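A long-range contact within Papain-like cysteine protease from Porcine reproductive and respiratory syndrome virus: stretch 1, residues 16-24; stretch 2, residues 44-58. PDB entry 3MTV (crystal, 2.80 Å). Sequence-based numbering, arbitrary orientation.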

# COMPACT_ATOMS: atom_id res chain seq x y z
N GLY A 16 13.66 -0.30 -4.22
CA GLY A 16 14.70 0.61 -3.70
C GLY A 16 15.23 -0.10 -2.45
O GLY A 16 15.14 -1.36 -2.22
N GLY A 17 15.79 0.68 -1.56
CA GLY A 17 16.07 0.08 -0.26
C GLY A 17 14.94 0.50 0.65
O GLY A 17 15.01 0.39 1.93
N LYS A 18 13.90 0.98 -0.07
CA LYS A 18 12.68 1.58 0.48
C LYS A 18 11.52 0.57 0.61
O LYS A 18 11.35 -0.30 -0.20
CB LYS A 18 12.28 2.83 -0.34
CG LYS A 18 13.25 4.04 -0.27
CD LYS A 18 12.81 5.30 -1.08
CE LYS A 18 13.89 6.45 -1.02
NZ LYS A 18 13.38 7.90 -1.02
N VAL A 19 10.68 0.76 1.61
CA VAL A 19 9.76 -0.25 2.09
C VAL A 19 8.47 0.34 2.79
O VAL A 19 8.49 1.47 3.30
CB VAL A 19 10.58 -1.01 3.00
CG1 VAL A 19 9.83 -1.52 4.18
CG2 VAL A 19 11.35 -2.04 2.19
N SER A 20 7.33 -0.35 2.75
CA SER A 20 6.09 0.22 3.23
C SER A 20 5.25 -0.89 3.80
O SER A 20 5.36 -2.00 3.41
CB SER A 20 5.30 0.86 2.08
OG SER A 20 3.86 0.70 2.27
N TRP A 21 4.33 -0.64 4.68
CA TRP A 21 3.41 -1.75 4.84
C TRP A 21 1.98 -1.28 4.74
O TRP A 21 1.75 -0.14 4.82
CB TRP A 21 3.63 -2.40 6.18
CG TRP A 21 3.18 -1.59 7.42
CD1 TRP A 21 3.89 -0.57 8.03
CD2 TRP A 21 1.98 -1.72 8.19
NE1 TRP A 21 3.22 -0.08 9.13
CE2 TRP A 21 2.06 -0.78 9.28
CE3 TRP A 21 0.86 -2.53 8.09
CZ2 TRP A 21 1.06 -0.60 10.23
CZ3 TRP A 21 -0.16 -2.41 9.10
CH2 TRP A 21 -0.04 -1.42 10.13
N ALA A 22 1.02 -2.19 4.71
CA ALA A 22 -0.37 -1.83 4.55
C ALA A 22 -1.20 -2.97 5.06
O ALA A 22 -0.69 -4.08 5.14
CB ALA A 22 -0.63 -1.58 3.11
N PRO A 23 -2.49 -2.73 5.39
CA PRO A 23 -3.29 -3.88 5.87
C PRO A 23 -3.61 -4.85 4.72
O PRO A 23 -3.39 -4.44 3.57
CB PRO A 23 -4.53 -3.25 6.53
CG PRO A 23 -4.20 -1.87 6.72
CD PRO A 23 -3.18 -1.46 5.63
N ARG A 24 -4.05 -6.08 5.01
CA ARG A 24 -3.93 -7.22 4.10
C ARG A 24 -5.09 -6.89 3.23
O ARG A 24 -4.95 -6.61 1.99
CB ARG A 24 -4.09 -8.57 4.84
CG ARG A 24 -4.27 -9.91 4.04
CD ARG A 24 -4.27 -11.14 5.07
NE ARG A 24 -5.03 -12.34 4.63
CZ ARG A 24 -4.57 -13.61 4.34
NH1 ARG A 24 -3.22 -13.99 4.43
NH2 ARG A 24 -5.50 -14.54 3.96
N ARG A 44 10.31 -5.18 11.98
CA ARG A 44 10.81 -3.86 12.34
C ARG A 44 9.75 -2.83 11.97
O ARG A 44 8.99 -2.38 12.85
CB ARG A 44 12.16 -3.51 11.71
CG ARG A 44 13.26 -3.79 12.70
CD ARG A 44 14.70 -3.82 12.18
NE ARG A 44 15.44 -4.51 13.25
CZ ARG A 44 16.77 -4.72 13.33
NH1 ARG A 44 17.65 -4.31 12.36
NH2 ARG A 44 17.20 -5.34 14.44
N LEU A 45 9.73 -2.47 10.68
CA LEU A 45 8.58 -1.90 9.96
C LEU A 45 7.22 -1.99 10.55
O LEU A 45 6.63 -1.03 10.84
CB LEU A 45 8.38 -2.56 8.64
CG LEU A 45 8.10 -1.49 7.58
CD1 LEU A 45 7.30 -2.03 6.51
CD2 LEU A 45 7.38 -0.35 8.19
N HIS A 46 6.66 -3.15 10.66
CA HIS A 46 5.25 -3.15 11.04
C HIS A 46 5.12 -2.76 12.44
O HIS A 46 4.17 -2.14 12.77
CB HIS A 46 4.72 -4.53 10.77
CG HIS A 46 3.42 -4.87 11.39
ND1 HIS A 46 2.23 -4.66 10.74
CD2 HIS A 46 3.11 -5.50 12.55
CE1 HIS A 46 1.24 -5.12 11.47
NE2 HIS A 46 1.74 -5.64 12.58
N THR A 47 6.08 -3.13 13.27
CA THR A 47 6.03 -2.83 14.68
C THR A 47 6.24 -1.35 14.94
O THR A 47 5.57 -0.71 15.78
CB THR A 47 6.99 -3.73 15.51
OG1 THR A 47 6.26 -4.91 15.85
CG2 THR A 47 7.31 -3.06 16.80
N SER A 48 7.13 -0.74 14.19
CA SER A 48 7.37 0.63 14.58
C SER A 48 6.78 1.80 13.77
O SER A 48 6.59 2.90 14.27
CB SER A 48 8.84 0.79 14.97
OG SER A 48 9.58 0.16 14.01
N PHE A 49 6.38 1.57 12.53
CA PHE A 49 5.78 2.68 11.74
C PHE A 49 4.32 2.64 11.43
O PHE A 49 3.64 1.69 11.79
CB PHE A 49 6.50 2.81 10.46
CG PHE A 49 7.92 3.02 10.64
CD1 PHE A 49 8.77 1.95 10.74
CD2 PHE A 49 8.41 4.28 10.79
CE1 PHE A 49 10.12 2.14 10.94
CE2 PHE A 49 9.79 4.48 10.96
CZ PHE A 49 10.64 3.39 11.02
N PRO A 50 3.78 3.72 10.88
CA PRO A 50 2.37 3.48 10.56
C PRO A 50 2.21 3.08 9.07
O PRO A 50 3.07 3.45 8.22
CB PRO A 50 1.77 4.87 10.82
CG PRO A 50 2.94 5.85 10.41
CD PRO A 50 4.15 5.18 10.85
N PRO A 51 1.08 2.47 8.70
CA PRO A 51 0.84 1.94 7.37
C PRO A 51 1.03 3.02 6.36
O PRO A 51 0.81 4.10 6.70
CB PRO A 51 -0.58 1.60 7.43
CG PRO A 51 -1.11 1.84 8.83
CD PRO A 51 -0.19 2.79 9.35
N HIS A 52 1.60 2.77 5.21
CA HIS A 52 1.37 3.59 4.04
C HIS A 52 2.36 4.62 4.07
O HIS A 52 2.41 5.48 3.14
CB HIS A 52 -0.05 4.25 3.96
CG HIS A 52 -1.24 3.30 4.08
ND1 HIS A 52 -1.48 2.23 3.22
CD2 HIS A 52 -2.27 3.29 4.97
CE1 HIS A 52 -2.59 1.61 3.60
NE2 HIS A 52 -3.12 2.25 4.65
N HIS A 53 3.20 4.56 5.10
CA HIS A 53 4.40 5.37 4.90
C HIS A 53 5.58 4.57 4.52
O HIS A 53 5.77 3.49 5.04
CB HIS A 53 4.78 6.25 6.06
CG HIS A 53 3.66 7.08 6.61
ND1 HIS A 53 2.47 6.54 7.05
CD2 HIS A 53 3.58 8.42 6.81
CE1 HIS A 53 1.71 7.51 7.50
NE2 HIS A 53 2.37 8.65 7.38
N VAL A 54 6.35 5.18 3.62
CA VAL A 54 7.55 4.66 3.03
C VAL A 54 8.81 5.13 3.78
O VAL A 54 8.95 6.32 4.16
CB VAL A 54 7.54 5.17 1.57
CG1 VAL A 54 8.83 5.65 1.13
CG2 VAL A 54 6.97 4.04 0.61
N VAL A 55 9.75 4.22 3.97
CA VAL A 55 10.97 4.45 4.77
C VAL A 55 12.26 3.82 4.21
O VAL A 55 12.22 2.72 3.71
CB VAL A 55 10.82 3.86 6.21
CG1 VAL A 55 9.53 4.15 6.79
CG2 VAL A 55 10.86 2.42 6.19
N ASP A 56 13.42 4.48 4.33
CA ASP A 56 14.67 3.83 3.98
C ASP A 56 15.24 3.18 5.28
O ASP A 56 15.84 3.88 6.06
CB ASP A 56 15.62 4.87 3.40
CG ASP A 56 17.01 4.27 3.15
OD1 ASP A 56 17.29 3.19 3.80
OD2 ASP A 56 17.81 4.84 2.32
N MET A 57 15.05 1.89 5.55
CA MET A 57 15.24 1.41 6.92
C MET A 57 16.72 1.43 7.38
O MET A 57 17.07 1.08 8.54
CB MET A 57 14.64 0.04 7.15
CG MET A 57 13.28 -0.04 6.94
SD MET A 57 12.27 -0.42 8.43
CE MET A 57 12.42 -2.19 8.81
N SER A 58 17.59 1.80 6.46
CA SER A 58 18.99 2.04 6.79
C SER A 58 19.12 3.32 7.62
O SER A 58 19.91 3.39 8.57
CB SER A 58 19.78 2.27 5.50
OG SER A 58 19.46 3.55 4.95

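The indole of Trp-21 is gripped on both faces and pinned at its edge, all by one short segment of stretch 2. Over one face sits His-46, whose ring turns its edge toward the six-membered ring, centroids 4.6 Å apart and planes at 67°, while its CA lies 4.2 Å from the centroid of the five-membered ring. Over the opposite face Pro-51 places its CA 3.7 Å from that same centroid, a CH-pi contact in which a C-H polarized by the backbone meets the electron-rich indole. At the edge, Trp-21 NE1 gives a weak hydrogen bond to Phe-49 O at 3.2 Å, which supplies the buried indole N-H with an acceptor just where the chain leaves the helix.

The same tryptophan is tied through its backbone: His-52 N donates a weak bond to Trp-21 O at 2.9 Å. His-52 lies within a type II turn from Pro-50 to His-53, and that turn carries the chain from the tryptophan pocket into a strand running antiparallel to stretch 1. There Val-19 and Val-55 form a hydrogen-bonded pair, with Val-55 N to Val-19 O at 3.1 Å the better bond and Val-19 N to Val-55 O weak at 3.3 Å. CA-H...O contacts reinforce both carbonyls: Val-54 CA lies 3.3 Å from Val-19 O, and Lys-18 CA 3.5 Å from Val-55 O.

Leu-45 joins the two parts. Its CD1 meets Val-19 CG1 at 3.5 Å and its CD2 meets Trp-21 CD1 at 3.5 Å, so one leucine packs against the side chains of Val-19 and Trp-21, and its CD1 also lies 3.6 Å from Ser-20 C between them. Ser-20 CB and Val-54 CG2 meet at 3.9 Å. The rule is economical: three backbone bonds, two of them weak, accompany a large aromatic enclosed by helix and turn.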